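Local coordinates for protein trans-2-enoyl-CoA reductase [NADH] (Treponema denticola ATCC 35405, PDB 4GGO) that reduces the carbon-carbon double bond of crotonyl-CoA and longer trans-2-enoyl-CoA thioesters with NADH in bacterial fatty acid synthesis, at residues A[344-347]-A[348-351]; A[301-305]-A[306-310]; A[293-296]-A[297-301]; A[362-365]-A[366-370]; A[351-354]-A[355-359]. All coordinates share one frame; numbering follows the deposited sequence.

Contact 1 (A[344-347]-A[348-351])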
loop_
_atom_site.group_PDB
_atom_site.type_symbol
_atom_site.label_atom_id
_atom_site.label_comp_id
_atom_site.label_asym_id
_atom_site.label_seq_id
_atom_site.Cartn_x
_atom_site.Cartn_y
_atom_site.Cartn_z
ATOM N N GLU A 344 7.720 -13.597 4.489
ATOM C CA GLU A 344 6.388 -14.164 4.667
ATOM C C GLU A 344 6.295 -15.562 4.069
ATOM O O GLU A 344 5.743 -16.476 4.682
ATOM C CB GLU A 344 5.318 -13.264 4.037
ATOM C CG GLU A 344 3.955 -13.941 3.907
ATOM C CD GLU A 344 2.875 -13.008 3.392
ATOM O OE1 GLU A 344 3.146 -11.798 3.270
ATOM O OE2 GLU A 344 1.751 -13.484 3.117
ATOM N N LEU A 345 6.841 -15.725 2.870
ATOM C CA LEU A 345 6.705 -16.983 2.145
ATOM C C LEU A 345 7.853 -17.954 2.402
ATOM O O LEU A 345 8.012 -18.936 1.677
ATOM C CB LEU A 345 6.541 -16.731 0.647
ATOM C CG LEU A 345 5.257 -16.004 0.245
ATOM C CD1 LEU A 345 5.192 -15.829 -1.262
ATOM C CD2 LEU A 345 4.032 -16.756 0.756
ATOM N N GLU A 346 8.649 -17.673 3.432
ATOM C CA GLU A 346 9.637 -18.636 3.907
ATOM C C GLU A 346 8.918 -19.916 4.295
ATOM O O GLU A 346 7.820 -19.871 4.847
ATOM C CB GLU A 346 10.383 -18.100 5.126
ATOM C CG GLU A 346 11.508 -17.143 4.822
ATOM C CD GLU A 346 12.124 -16.583 6.087
ATOM O OE1 GLU A 346 12.072 -17.275 7.126
ATOM O OE2 GLU A 346 12.651 -15.451 6.048
ATOM N N GLU A 347 9.537 -21.053 4.001
ATOM C CA GLU A 347 8.940 -22.349 4.296
ATOM C C GLU A 347 8.636 -22.513 5.782
ATOM O O GLU A 347 7.567 -22.992 6.154
ATOM C CB GLU A 347 9.854 -23.479 3.820
ATOM C CG GLU A 347 9.258 -24.865 4.012
ATOM C CD GLU A 347 10.249 -25.974 3.743
ATOM O OE1 GLU A 347 10.814 -26.015 2.630
ATOM O OE2 GLU A 347 10.457 -26.811 4.644
ATOM N N ASP A 348 9.575 -22.099 6.628
ATOM C CA ASP A 348 9.407 -22.240 8.070
ATOM C C ASP A 348 8.252 -21.379 8.583
ATOM O O ASP A 348 7.550 -21.758 9.521
ATOM C CB ASP A 348 10.715 -21.920 8.803
ATOM C CG ASP A 348 11.094 -20.452 8.723
ATOM O OD1 ASP A 348 11.455 -19.981 7.622
ATOM O OD2 ASP A 348 11.046 -19.773 9.770
ATOM N N VAL A 349 8.052 -20.227 7.953
ATOM C CA VAL A 349 6.935 -19.361 8.304
ATOM C C VAL A 349 5.606 -19.971 7.862
ATOM O O VAL A 349 4.679 -20.093 8.659
ATOM C CB VAL A 349 7.087 -17.951 7.696
ATOM C CG1 VAL A 349 5.796 -17.151 7.870
ATOM C CG2 VAL A 349 8.265 -17.220 8.329
ATOM N N GLN A 350 5.527 -20.365 6.593
ATOM C CA GLN A 350 4.287 -20.886 6.020
ATOM C C GLN A 350 3.817 -22.186 6.674
ATOM O O GLN A 350 2.618 -22.411 6.830
ATOM C CB GLN A 350 4.429 -21.072 4.507
ATOM C CG GLN A 350 4.456 -19.763 3.727
ATOM C CD GLN A 350 3.189 -18.949 3.916
ATOM O OE1 GLN A 350 2.079 -19.457 3.754
ATOM N NE2 GLN A 350 3.350 -17.679 4.272
ATOM N N LYS A 351 4.760 -23.040 7.056
ATOM C CA LYS A 351 4.403 -24.285 7.722
ATOM C C LYS A 351 3.878 -24.025 9.130
ATOM O O LYS A 351 2.946 -24.684 9.586
ATOM C CB LYS A 351 5.588 -25.251 7.738
ATOM C CG LYS A 351 5.884 -25.854 6.374
ATOM C CD LYS A 351 6.823 -27.042 6.476
ATOM C CE LYS A 351 8.178 -26.630 7.019
ATOM N NZ LYS A 351 9.152 -27.753 6.956
#

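Contact 2 (A[301-305]-A[306-310])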
loop_
_atom_site.group_PDB
_atom_site.type_symbol
_atom_site.label_atom_id
_atom_site.label_comp_id
_atom_site.label_asym_id
_atom_site.label_seq_id
_atom_site.Cartn_x
_atom_site.Cartn_y
_atom_site.Cartn_z
ATOM N N VAL A 301 2.938 -15.698 14.108
ATOM C CA VAL A 301 4.135 -16.469 13.797
ATOM C C VAL A 301 5.354 -15.576 13.568
ATOM O O VAL A 301 6.429 -15.827 14.115
ATOM C CB VAL A 301 3.910 -17.363 12.558
ATOM C CG1 VAL A 301 5.213 -18.002 12.113
ATOM C CG2 VAL A 301 2.860 -18.429 12.854
ATOM N N MET A 302 5.183 -14.528 12.767
ATOM C CA MET A 302 6.309 -13.679 12.392
ATOM C C MET A 302 6.810 -12.798 13.538
ATOM O O MET A 302 7.999 -12.486 13.613
ATOM C CB MET A 302 5.978 -12.850 11.147
ATOM C CG MET A 302 5.684 -13.709 9.924
ATOM S SD MET A 302 5.543 -12.791 8.381
ATOM C CE MET A 302 7.265 -12.444 8.028
ATOM N N LYS A 303 5.911 -12.408 14.436
ATOM C CA LYS A 303 6.316 -11.643 15.611
ATOM C C LYS A 303 7.116 -12.516 16.575
ATOM O O LYS A 303 8.051 -12.042 17.221
ATOM C CB LYS A 303 5.106 -11.020 16.313
ATOM C CG LYS A 303 4.552 -9.791 15.603
ATOM C CD LYS A 303 3.293 -9.260 16.276
ATOM C CE LYS A 303 2.781 -8.015 15.565
ATOM N NZ LYS A 303 1.570 -7.446 16.218
ATOM N N GLU A 304 6.750 -13.791 16.660
ATOM C CA GLU A 304 7.486 -14.737 17.493
ATOM C C GLU A 304 8.850 -15.066 16.889
ATOM O O GLU A 304 9.826 -15.260 17.611
ATOM C CB GLU A 304 6.679 -16.023 17.712
ATOM C CG GLU A 304 5.467 -15.848 18.613
ATOM C CD GLU A 304 4.828 -17.169 18.999
ATOM O OE1 GLU A 304 5.355 -18.229 18.598
ATOM O OE2 GLU A 304 3.800 -17.146 19.706
ATOM N N LYS A 305 8.912 -15.122 15.562
ATOM C CA LYS A 305 10.155 -15.437 14.865
ATOM C C LYS A 305 11.082 -14.227 14.776
ATOM O O LYS A 305 12.300 -14.373 14.679
ATOM C CB LYS A 305 9.867 -15.984 13.466
ATOM C CG LYS A 305 9.271 -17.383 13.455
ATOM C CD LYS A 305 9.109 -17.898 12.033
ATOM C CE LYS A 305 8.653 -19.348 12.015
ATOM N NZ LYS A 305 9.679 -20.264 12.586
ATOM N N GLY A 306 10.498 -13.034 14.804
ATOM C CA GLY A 306 11.273 -11.810 14.780
ATOM C C GLY A 306 11.387 -11.177 13.407
ATOM O O GLY A 306 12.159 -10.236 13.220
ATOM N N ASN A 307 10.624 -11.686 12.444
ATOM C CA ASN A 307 10.665 -11.146 11.088
ATOM C C ASN A 307 9.376 -10.447 10.656
ATOM O O ASN A 307 9.135 -10.258 9.462
ATOM C CB ASN A 307 11.057 -12.227 10.072
ATOM C CG ASN A 307 10.099 -13.402 10.064
ATOM O OD1 ASN A 307 9.121 -13.427 10.808
ATOM N ND2 ASN A 307 10.376 -14.383 9.214
ATOM N N HIS A 308 8.551 -10.063 11.625
ATOM C CA HIS A 308 7.328 -9.327 11.318
ATOM C C HIS A 308 7.644 -7.923 10.824
ATOM O O HIS A 308 8.561 -7.269 11.325
ATOM C CB HIS A 308 6.411 -9.242 12.536
ATOM C CG HIS A 308 5.206 -8.380 12.319
ATOM N ND1 HIS A 308 4.175 -8.742 11.478
ATOM C CD2 HIS A 308 4.877 -7.164 12.817
ATOM C CE1 HIS A 308 3.257 -7.790 11.476
ATOM N NE2 HIS A 308 3.658 -6.823 12.279
ATOM N N GLU A 309 6.877 -7.466 9.840
ATOM C CA GLU A 309 7.033 -6.122 9.301
ATOM C C GLU A 309 5.681 -5.458 9.077
ATOM O O GLU A 309 4.702 -6.119 8.730
ATOM C CB GLU A 309 7.794 -6.161 7.975
ATOM C CG GLU A 309 9.261 -6.532 8.086
ATOM C CD GLU A 309 9.928 -6.622 6.729
ATOM O OE1 GLU A 309 9.469 -7.428 5.895
ATOM O OE2 GLU A 309 10.904 -5.878 6.490
ATOM N N GLY A 310 5.636 -4.148 9.290
ATOM C CA GLY A 310 4.504 -3.338 8.881
ATOM C C GLY A 310 4.886 -2.628 7.597
ATOM O O GLY A 310 5.872 -2.995 6.955
#

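Contact 3 (A[293-296]-A[297-301])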
loop_
_atom_site.group_PDB
_atom_site.type_symbol
_atom_site.label_atom_id
_atom_site.label_comp_id
_atom_site.label_asym_id
_atom_site.label_seq_id
_atom_site.Cartn_x
_atom_site.Cartn_y
_atom_site.Cartn_z
ATOM N N LEU A 293 -7.929 -14.653 8.864
ATOM C CA LEU A 293 -7.402 -15.716 9.714
ATOM C C LEU A 293 -5.931 -15.965 9.411
ATOM O O LEU A 293 -5.132 -16.200 10.316
ATOM C CB LEU A 293 -8.200 -17.008 9.526
ATOM C CG LEU A 293 -7.680 -18.220 10.304
ATOM C CD1 LEU A 293 -7.694 -17.944 11.801
ATOM C CD2 LEU A 293 -8.489 -19.464 9.978
ATOM N N TYR A 294 -5.583 -15.921 8.129
ATOM C CA TYR A 294 -4.201 -16.089 7.703
ATOM C C TYR A 294 -3.306 -14.985 8.261
ATOM O O TYR A 294 -2.258 -15.265 8.845
ATOM C CB TYR A 294 -4.111 -16.116 6.177
ATOM C CG TYR A 294 -2.700 -15.979 5.653
ATOM C CD1 TYR A 294 -1.778 -17.007 5.813
ATOM C CD2 TYR A 294 -2.289 -14.827 4.995
ATOM C CE1 TYR A 294 -0.486 -16.891 5.337
ATOM C CE2 TYR A 294 -0.996 -14.701 4.514
ATOM C CZ TYR A 294 -0.099 -15.737 4.690
ATOM O OH TYR A 294 1.187 -15.622 4.214
ATOM N N LEU A 295 -3.731 -13.737 8.080
ATOM C CA LEU A 295 -2.966 -12.581 8.546
ATOM C C LEU A 295 -2.784 -12.584 10.059
ATOM O O LEU A 295 -1.694 -12.312 10.554
ATOM C CB LEU A 295 -3.635 -11.277 8.108
ATOM C CG LEU A 295 -3.569 -10.946 6.617
ATOM C CD1 LEU A 295 -4.339 -9.674 6.323
ATOM C CD2 LEU A 295 -2.125 -10.817 6.163
ATOM N N ALA A 296 -3.856 -12.882 10.785
ATOM C CA ALA A 296 -3.791 -12.967 12.241
ATOM C C ALA A 296 -2.801 -14.045 12.673
ATOM O O ALA A 296 -2.057 -13.872 13.639
ATOM C CB ALA A 296 -5.169 -13.245 12.820
ATOM N N SER A 297 -2.795 -15.156 11.945
ATOM C CA SER A 297 -1.869 -16.244 12.218
ATOM C C SER A 297 -0.458 -15.867 11.782
ATOM O O SER A 297 0.516 -16.196 12.457
ATOM C CB SER A 297 -2.319 -17.518 11.504
ATOM O OG SER A 297 -3.649 -17.853 11.863
ATOM N N LEU A 298 -0.361 -15.174 10.651
ATOM C CA LEU A 298 0.923 -14.737 10.114
ATOM C C LEU A 298 1.594 -13.749 11.057
ATOM O O LEU A 298 2.791 -13.852 11.324
ATOM C CB LEU A 298 0.744 -14.096 8.734
ATOM C CG LEU A 298 2.025 -13.685 8.004
ATOM C CD1 LEU A 298 2.799 -14.916 7.551
ATOM C CD2 LEU A 298 1.710 -12.779 6.823
ATOM N N PHE A 299 0.818 -12.790 11.556
ATOM C CA PHE A 299 1.332 -11.797 12.495
ATOM C C PHE A 299 1.868 -12.490 13.744
ATOM O O PHE A 299 2.929 -12.138 14.258
ATOM C CB PHE A 299 0.243 -10.794 12.890
ATOM C CG PHE A 299 -0.227 -9.912 11.760
ATOM C CD1 PHE A 299 0.435 -9.894 10.543
ATOM C CD2 PHE A 299 -1.330 -9.091 11.926
ATOM C CE1 PHE A 299 0.001 -9.081 9.510
ATOM C CE2 PHE A 299 -1.769 -8.275 10.898
ATOM C CZ PHE A 299 -1.100 -8.270 9.690
ATOM N N LYS A 300 1.127 -13.483 14.222
ATOM C CA LYS A 300 1.512 -14.236 15.408
ATOM C C LYS A 300 2.843 -14.955 15.203
ATOM O O LYS A 300 3.760 -14.836 16.017
ATOM C CB LYS A 300 0.426 -15.250 15.763
ATOM C CG LYS A 300 0.689 -16.016 17.048
ATOM C CD LYS A 300 0.668 -15.085 18.248
ATOM C CE LYS A 300 0.631 -15.864 19.551
ATOM N NZ LYS A 300 0.494 -14.963 20.729
ATOM N N VAL A 301 2.938 -15.698 14.108
ATOM C CA VAL A 301 4.135 -16.469 13.797
ATOM C C VAL A 301 5.354 -15.576 13.568
ATOM O O VAL A 301 6.429 -15.827 14.115
ATOM C CB VAL A 301 3.910 -17.363 12.558
ATOM C CG1 VAL A 301 5.213 -18.002 12.113
ATOM C CG2 VAL A 301 2.860 -18.429 12.854
#

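Contact 4 (A[362-365]-A[366-370])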
loop_
_atom_site.group_PDB
_atom_site.type_symbol
_atom_site.label_atom_id
_atom_site.label_comp_id
_atom_site.label_asym_id
_atom_site.label_seq_id
_atom_site.Cartn_x
_atom_site.Cartn_y
_atom_site.Cartn_z
ATOM N N GLY A 362 -12.902 -21.130 18.369
ATOM C CA GLY A 362 -13.552 -19.970 18.950
ATOM C C GLY A 362 -13.037 -19.632 20.336
ATOM O O GLY A 362 -13.066 -18.474 20.755
ATOM N N GLU A 363 -12.554 -20.644 21.048
ATOM C CA GLU A 363 -12.091 -20.457 22.420
ATOM C C GLU A 363 -10.632 -20.010 22.531
ATOM O O GLU A 363 -10.238 -19.425 23.538
ATOM C CB GLU A 363 -12.328 -21.730 23.244
ATOM C CG GLU A 363 -11.976 -23.027 22.527
ATOM C CD GLU A 363 -10.522 -23.437 22.705
ATOM O OE1 GLU A 363 -10.091 -24.401 22.037
ATOM O OE2 GLU A 363 -9.813 -22.802 23.515
ATOM N N ASN A 364 -9.835 -20.274 21.498
ATOM C CA ASN A 364 -8.399 -20.007 21.575
ATOM C C ASN A 364 -7.883 -18.922 20.628
ATOM O O ASN A 364 -6.700 -18.585 20.656
ATOM C CB ASN A 364 -7.596 -21.303 21.379
ATOM C CG ASN A 364 -7.778 -21.911 19.993
ATOM O OD1 ASN A 364 -8.208 -21.243 19.052
ATOM N ND2 ASN A 364 -7.444 -23.188 19.866
ATOM N N ALA A 365 -8.774 -18.389 19.793
ATOM C CA ALA A 365 -8.393 -17.453 18.733
ATOM C C ALA A 365 -7.567 -16.267 19.228
ATOM O O ALA A 365 -6.521 -15.949 18.660
ATOM C CB ALA A 365 -9.627 -16.968 17.986
ATOM N N GLU A 366 -8.038 -15.622 20.290
ATOM C CA GLU A 366 -7.351 -14.467 20.857
ATOM C C GLU A 366 -5.973 -14.851 21.391
ATOM O O GLU A 366 -5.046 -14.038 21.391
ATOM C CB GLU A 366 -8.197 -13.840 21.969
ATOM C CG GLU A 366 -7.606 -12.577 22.580
ATOM C CD GLU A 366 -7.619 -11.399 21.626
ATOM O OE1 GLU A 366 -8.442 -11.398 20.685
ATOM O OE2 GLU A 366 -6.805 -10.470 21.816
ATOM N N SER A 367 -5.842 -16.097 21.835
ATOM C CA SER A 367 -4.590 -16.586 22.403
ATOM C C SER A 367 -3.661 -17.179 21.343
ATOM O O SER A 367 -2.447 -16.981 21.391
ATOM C CB SER A 367 -4.872 -17.627 23.491
ATOM O OG SER A 367 -3.668 -18.117 24.053
ATOM N N LEU A 368 -4.238 -17.905 20.389
ATOM C CA LEU A 368 -3.456 -18.589 19.364
ATOM C C LEU A 368 -2.958 -17.657 18.261
ATOM O O LEU A 368 -1.873 -17.859 17.717
ATOM C CB LEU A 368 -4.265 -19.731 18.744
ATOM C CG LEU A 368 -3.831 -21.157 19.086
ATOM C CD1 LEU A 368 -3.998 -21.435 20.573
ATOM C CD2 LEU A 368 -4.607 -22.167 18.253
ATOM N N THR A 369 -3.756 -16.649 17.924
ATOM C CA THR A 369 -3.392 -15.720 16.857
ATOM C C THR A 369 -3.261 -14.293 17.371
ATOM O O THR A 369 -3.658 -13.987 18.496
ATOM C CB THR A 369 -4.415 -15.741 15.706
ATOM O OG1 THR A 369 -5.664 -15.201 16.158
ATOM C CG2 THR A 369 -4.628 -17.161 15.203
ATOM N N ASP A 370 -2.705 -13.420 16.539
ATOM C CA ASP A 370 -2.519 -12.027 16.913
ATOM C C ASP A 370 -3.724 -11.191 16.500
ATOM O O ASP A 370 -3.621 -10.311 15.642
ATOM C CB ASP A 370 -1.241 -11.465 16.284
ATOM C CG ASP A 370 -0.855 -10.114 16.853
ATOM O OD1 ASP A 370 -1.361 -9.760 17.939
ATOM O OD2 ASP A 370 -0.040 -9.409 16.217
#

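Contact 5 (A[351-354]-A[355-359])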
loop_
_atom_site.group_PDB
_atom_site.type_symbol
_atom_site.label_atom_id
_atom_site.label_comp_id
_atom_site.label_asym_id
_atom_site.label_seq_id
_atom_site.Cartn_x
_atom_site.Cartn_y
_atom_site.Cartn_z
ATOM N N LYS A 351 4.760 -23.040 7.056
ATOM C CA LYS A 351 4.403 -24.285 7.722
ATOM C C LYS A 351 3.878 -24.025 9.130
ATOM O O LYS A 351 2.946 -24.684 9.586
ATOM C CB LYS A 351 5.588 -25.251 7.738
ATOM C CG LYS A 351 5.884 -25.854 6.374
ATOM C CD LYS A 351 6.823 -27.042 6.476
ATOM C CE LYS A 351 8.178 -26.630 7.019
ATOM N NZ LYS A 351 9.152 -27.753 6.956
ATOM N N ALA A 352 4.469 -23.048 9.809
ATOM C CA ALA A 352 4.015 -22.663 11.139
ATOM C C ALA A 352 2.626 -22.025 11.080
ATOM O O ALA A 352 1.784 -22.265 11.945
ATOM C CB ALA A 352 5.011 -21.717 11.785
ATOM N N VAL A 353 2.394 -21.210 10.053
ATOM C CA VAL A 353 1.099 -20.563 9.873
ATOM C C VAL A 353 0.016 -21.586 9.540
ATOM O O VAL A 353 -1.087 -21.534 10.088
ATOM C CB VAL A 353 1.150 -19.484 8.768
ATOM C CG1 VAL A 353 -0.248 -18.960 8.468
ATOM C CG2 VAL A 353 2.073 -18.346 9.178
ATOM N N SER A 354 0.337 -22.514 8.644
ATOM C CA SER A 354 -0.606 -23.550 8.231
ATOM C C SER A 354 -1.010 -24.446 9.397
ATOM O O SER A 354 -2.181 -24.797 9.541
ATOM C CB SER A 354 -0.021 -24.395 7.098
ATOM O OG SER A 354 0.064 -23.646 5.898
ATOM N N ALA A 355 -0.038 -24.815 10.224
ATOM C CA ALA A 355 -0.314 -25.635 11.397
ATOM C C ALA A 355 -1.173 -24.861 12.390
ATOM O O ALA A 355 -2.069 -25.421 13.022
ATOM C CB ALA A 355 0.983 -26.086 12.052
ATOM N N LEU A 356 -0.899 -23.566 12.511
ATOM C CA LEU A 356 -1.618 -22.709 13.443
ATOM C C LEU A 356 -3.080 -22.532 13.040
ATOM O O LEU A 356 -3.972 -22.579 13.887
ATOM C CB LEU A 356 -0.928 -21.347 13.551
ATOM C CG LEU A 356 -1.415 -20.408 14.654
ATOM C CD1 LEU A 356 -1.379 -21.106 16.004
ATOM C CD2 LEU A 356 -0.570 -19.141 14.684
ATOM N N MET A 357 -3.320 -22.341 11.746
ATOM C CA MET A 357 -4.676 -22.133 11.241
ATOM C C MET A 357 -5.584 -23.343 11.474
ATOM O O MET A 357 -6.793 -23.194 11.642
ATOM C CB MET A 357 -4.655 -21.764 9.754
ATOM C CG MET A 357 -4.082 -20.384 9.458
ATOM S SD MET A 357 -4.328 -19.859 7.748
ATOM C CE MET A 357 -3.227 -20.971 6.878
ATOM N N GLU A 358 -4.996 -24.534 11.485
ATOM C CA GLU A 358 -5.758 -25.763 11.694
ATOM C C GLU A 358 -6.179 -25.950 13.150
ATOM O O GLU A 358 -7.127 -26.680 13.439
ATOM C CB GLU A 358 -4.958 -26.982 11.229
ATOM C CG GLU A 358 -4.826 -27.111 9.721
ATOM C CD GLU A 358 -4.063 -28.356 9.308
ATOM O OE1 GLU A 358 -3.534 -29.056 10.198
ATOM O OE2 GLU A 358 -3.993 -28.637 8.092
ATOM N N LYS A 359 -5.477 -25.286 14.061
ATOM C CA LYS A 359 -5.726 -25.460 15.490
ATOM C C LYS A 359 -6.621 -24.367 16.072
ATOM O O LYS A 359 -7.106 -24.489 17.197
ATOM C CB LYS A 359 -4.402 -25.517 16.255
ATOM C CG LYS A 359 -3.452 -26.592 15.758
ATOM C CD LYS A 359 -2.105 -26.504 16.451
ATOM C CE LYS A 359 -1.135 -27.541 15.906
ATOM N NZ LYS A 359 -1.613 -28.932 16.141
#

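Contact 1 (A[344-347]-A[348-351])
The side-chain amide of Gln350 has a methyl of Leu345 over one face, CD2 standing 3.7 Å from NE2, while at its edge Gln350 NE2 donates to Glu344 O at 2.7 Å and also bonds to Tyr294 OH. The bond to Glu344 is nearly straight (172°) and lies in the amide plane, yet it meets the carbonyl from above, 47° out of its plane. Gln350 folds back at chi2 (-60°), which carries the amide over the incoming chain. Two further flat groups, the carboxylates of Glu346 and Asp348, are nearly coplanar, with Glu346 OE1 2.8 Å from Asp348 OD1; so close an approach of like charges may mean a shared proton, and Lys305 bridges Asp348 OD2. One turn along, Lys351 NZ takes the anti lone pair of Glu347 OE2 at 2.8 Å, an i to i+4 salt bridge. Val349 CG1 also touches Glu344 O, at 3.3 Å. The carboxylate of Glu344 turns elsewhere, with OE2 bonded to Tyr294 and to substrate-binding Tyr234. Gln350 N to Glu346 O, 2.9 Å, opens the helical ladder: this is the first turn of an alpha-helix, with Glu346 at its N-cap, beside the substrate site.

Contact 2 (A[301-305]-A[306-310])
Lys303 and His308 lie side by side and point the same way across the end of helix 291-305. Along the lysine, CB leads to CG, which sits 3.6 Å from His308 CB and equally near the ring carbon CG; CD continues the extended chain; CE arrives over one face of the imidazole, 3.8 Å from its centroid and 24° off the normal. That is CH-pi geometry, displaced toward the rim on the CD2 and NE2 side. The tip, NZ, passes beyond the ring to a salt bridge with Asp370. His308 presents this face because its CG is anti to the backbone N (chi1 174°), which swings the ring back alongside the lysine. At the ring's edge, near its plane, is Met302 CB. The methionine bends at chi3, bringing CE to 3.2 Å from Asn307 O.

The backbone turns on a single carbonyl. Met302 O accepts from Gly306 N at 2.8 Å and from Asn307 N at 3.0 Å, with a weak third bond from His308 N. The Asn307 bond and the positive phi of Gly306 (98°) are features of a Schellman motif, but Gly306 N bonds to Met302 O instead of Lys303 O, so the definition is met only in part.

Beyond this C-cap the chain heads for helix 311-323. Phe299 of helix 291-305 meets the His308 ring edge-to-face, Met302 touches Trp343 in a loop, and Val349 of helix 347-359 packs against Asn307.

Contact 3 (A[293-296]-A[297-301])
Consecutive i+4 to i bonds run unbroken through residues 293-301, from Ser297 N to Leu293 O (3.0 Å) through to Lys300 N and Ala296 O (3.3 Å). This is a regular, buried stretch of right-handed alpha-helix, part of helix 291-305 in the Rossmann-type catalytic region. Within it Leu298 N lies in the carbonyl plane of Tyr294 O, whereas Lys300 N comes to its acceptor from above the plane.

Leu293 O takes a second donor: Ser297 OG at 2.7 Å. OG stands beside its own backbone N (chi1 -56°), and hydroxyl and amide reach the oxygen from opposite faces of the carbonyl plane. The buried hydroxyl thus finds its acceptor within the helix.

Tyr294 and Leu298 run side by side in the same direction. Both leucine methyls lie near the phenol end, CD2 being 4.0 Å from Tyr294 CE2. The phenol OH itself bonds to Glu344 and Gln350, and the side chain also touches substrate-binding Tyr234, which puts this face of the helix in the second shell of the substrate site.

On another side Phe299 approaches Val281, an NAD-binding residue. Its ring is laid over the preceding turn, with Leu295 O 3.0 Å above the plane, off-centre, and nearest to Phe299 CG at 3.1 Å.

Contact 4 (A[362-365]-A[366-370])
Asn364 places its CG between the backbone N and the carbonyl carbon (chi1 64°), and Leu368, with chi1 at -109°, departs from the staggered positions; together they lay an amide flat against a leucine. Both methyls of Leu368 cover one face of the Asn364 carboxamide, with CD2 3.4 Å from ND2 and CD1 3.9 Å from CG. The amide's rotation is fixed by its own bonds, OD1 to Thr361 N and ND2 to Lys359 O, so the face offered to Leu368 is set by the turn that precedes it.

At the other end Ala365 O is held twice by a single residue. Thr369 turns OG1 back between its backbone N and carbonyl carbon (chi1 68°), from where it donates to Ala365 O at 2.7 Å; Thr369 N donates at 2.9 Å, and the two reach the carbonyl from opposite faces of its plane. One residue earlier Leu368 N lies nearly in line with the C=O of Asn364, at 2.6 Å from the oxygen, while Ser367 N adds a weak bond to the same atom. The whole is a single helical turn, 365-368, closed by a threonine hydroxyl that doubles the last backbone bond.

Around this turn, Leu368 packs on Leu356 of helix 347-359 and Thr369 on Ala296 and Ser297 of helix 291-305. Asp370 then serves as the N-cap of helix 371-380, its OD1 bonded to Gly373 N, and Glu366 bridges to Arg375 of that helix.

Contact 5 (A[351-354]-A[355-359])
Helical i+4 to i bonds link residues 351-354 to 355-359: Ala355 N bonds to Lys351 O, Leu356 N to Ala352 O, and Met357 N to Val353 O, the last at 2.9 Å. The next i+4 bond, from Glu358 N to Ser354 O, is long at 3.4 Å and weak; the same N also has a weak bond to Ala355 O, while Lys359 N bonds to Leu356 O at 3.1 Å, an i+3 spacing.

Among the side chains, Val353 and Met357 carry the contact, crossing at a slant. Met357 CG lies 3.3 Å from Val353 O, and a bend at chi3 (-70°) brings the terminal CE back to 3.9 Å from Val353 CG1. The same methyl, Met357 CE, is 3.9 Å from Ser354 CA, so it lies along the preceding turn of the helix.

Such i, i+4 packing builds the apolar stripe of an amphipathic surface helix. Here the stripe meets helix 291-305: Val353 rests on Tyr294 and Val301, and Met357 on Ser297. Ser354 OG, anti to its own carbonyl carbon (chi1 -70°), bonds back to Gln350 O within the helix. Leu356, by contrast, sets only its CB against the previous turn, 3.3 Å from Ala352 O, the same oxygen that accepts the bond from Leu356 N.

How the contacts relate
Along the chain the order is contacts 3, 2, 1, 5 and 4. Contacts 3 and 2 share helix 291-305 and Val301; contacts 1 and 5 share helix 347-359 and Lys351. These two helices pack together, so the centres of contacts 3 and 5 are about 9 Å apart, and those of contacts 1 and 2 about 11 Å. The centre of contact 4 lies about 20 Å from that of contact 1, but contact 4 meets the middle of helix 291-305 at Ala296 and the far end of helix 347-359 at Lys359, and reaches contact 2 by a salt bridge. The cluster thus joins two sequence-family regions, with residues of contacts 1 and 3 next to substrate-binding Tyr234.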